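Local coordinates for dipicolinate synthase, B chain (Bacillus cereus, PDB 3MCU) that probably catalyses, together with its partner subunit DpaA, the NADP-linked oxidation of dihydrodipicolinate to dipicolinate during sporulation, at the interface of chains A and B. Numbering follows the deposited sequence. Chains: chain A/B, Dipicolinate synthase, B chain.

The interface of chains A and B. Residues chain A 95-96, 130-132, 136-137; chain B 104, 115.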
# COMPACT_ATOMS: atom_id res chain seq x y z
N GLY A 95 -5.53 4.17 -17.93
CA GLY A 95 -4.69 3.95 -16.77
C GLY A 95 -4.98 4.99 -15.70
O GLY A 95 -4.98 4.67 -14.51
N ASN A 96 -5.25 6.23 -16.12
CA ASN A 96 -5.54 7.33 -15.20
C ASN A 96 -6.79 7.06 -14.38
O ASN A 96 -6.77 7.14 -13.15
CB ASN A 96 -5.70 8.64 -15.97
CG ASN A 96 -5.97 9.83 -15.07
OD1 ASN A 96 -5.11 10.24 -14.28
ND2 ASN A 96 -7.14 10.42 -15.20
N THR A 130 -4.23 0.20 -20.75
CA THR A 130 -3.13 1.07 -20.33
C THR A 130 -1.73 0.50 -20.59
O THR A 130 -1.47 -0.69 -20.38
CB THR A 130 -3.29 1.52 -18.84
OG1 THR A 130 -2.39 2.59 -18.55
CG2 THR A 130 -3.06 0.36 -17.88
N ASN A 131 -0.83 1.35 -21.07
CA ASN A 131 0.52 0.89 -21.38
C ASN A 131 1.43 0.73 -20.15
O ASN A 131 2.62 0.48 -20.31
CB ASN A 131 1.18 1.76 -22.47
CG ASN A 131 1.54 3.15 -21.98
OD1 ASN A 131 1.81 3.37 -20.80
ND2 ASN A 131 1.57 4.11 -22.90
N ASP A 132 0.85 0.85 -18.95
CA ASP A 132 1.61 0.69 -17.69
C ASP A 132 1.00 -0.34 -16.73
O ASP A 132 1.36 -0.39 -15.54
CB ASP A 132 1.79 2.04 -16.97
CG ASP A 132 0.45 2.71 -16.61
OD1 ASP A 132 -0.63 2.14 -16.90
OD2 ASP A 132 0.48 3.81 -16.01
N LEU A 136 3.78 0.68 -13.01
CA LEU A 136 3.21 1.29 -11.81
C LEU A 136 1.71 1.01 -11.57
O LEU A 136 1.24 1.04 -10.41
CB LEU A 136 3.46 2.80 -11.80
CG LEU A 136 4.91 3.20 -11.47
CD1 LEU A 136 5.20 4.65 -11.87
CD2 LEU A 136 5.22 2.94 -9.98
N ASN A 137 0.95 0.74 -12.63
CA ASN A 137 -0.48 0.56 -12.49
C ASN A 137 -0.88 -0.87 -12.13
O ASN A 137 -2.04 -1.14 -11.84
CB ASN A 137 -1.23 1.00 -13.74
CG ASN A 137 -2.23 2.11 -13.47
OD1 ASN A 137 -2.78 2.21 -12.37
ND2 ASN A 137 -2.47 2.94 -14.47
N ALA B 104 0.45 6.38 -10.74
CA ALA B 104 0.19 6.13 -12.17
C ALA B 104 -1.04 6.90 -12.68
O ALA B 104 -1.85 6.37 -13.46
CB ALA B 104 0.05 4.65 -12.44
N LYS B 115 4.88 8.87 -18.21
CA LYS B 115 4.29 7.58 -18.56
C LYS B 115 4.77 7.06 -19.94
O LYS B 115 5.14 5.90 -20.08
CB LYS B 115 2.74 7.64 -18.51
CG LYS B 115 2.02 6.34 -18.93
CD LYS B 115 0.49 6.46 -18.71
CE LYS B 115 -0.26 5.23 -19.17
NZ LYS B 115 -1.75 5.31 -18.97
O HOH W 1 4.15 3.26 -19.19
O HOH W 2 -1.63 5.26 -16.02
O HOH W 3 -3.81 7.31 -18.65
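In this contact between two copies of a flavoprotein-family fold, B:Lys115 on helix 109-118 reaches into the loop that follows strand 124-130 of chain A, a worked example of a long lysine reaching its amino group to polar groups of a neighbour. CG lies anti to the backbone N (chi1 177°) and the chain stays extended beyond it, which carries the amino group to the N-terminal end of helix 95-102. There NZ donates a hydrogen bond to the hydroxyl OG1 of A:Thr130, 2.8 Å away, the two side chains crossing at about a right angle. The carboxylate of A:Asp132 also lies across the lysine stem: its OD1 forms a long salt bridge of 3.9 Å with NZ, while its CG is 3.7 Å from the methylene CE. The amide of A:Asn131 crosses the stem obliquely, its carbonyl OD1 end lying against CE and CG.

Waters add to the contacts of NZ. Water 3 joins NZ to the backbone N of A:Asn96 in the first turn of its helix, and water 2 connects NZ with A:Asp132 OD2 and the carbonyl O of B:Ala104. Nearer the lysine backbone, water 1 bridges A:Asn131 OD1 and B:Lys115 O.

A:Asn137 supports A:Asp132 from behind and also meets chain B. Its amide ND2 donates to A:Asp132 OD1 at 3.2 Å (163° at H), on the syn side with the acceptor in the amide plane, and also to A:Gly95 O at 3.0 Å, from above that carbonyl's plane. The A:Thr130 hydroxyl reaches OD1 from the opposite carboxylate face, though that bond is modelled doubtfully short. The two amide bonds would hold the amide's rotation and tie loop to helix; against it, at 3.6 Å from CG, sits the methyl CB of B:Ala104, which also meets A:Leu136 CB.

The patch thus joins the end of chain A's strand 124-130, the loop after it and the first turn of helix 95-102 to chain B's helix 109-118 and the loop before it, within a six-copy assembly whose biological relevance the structure alone does not show.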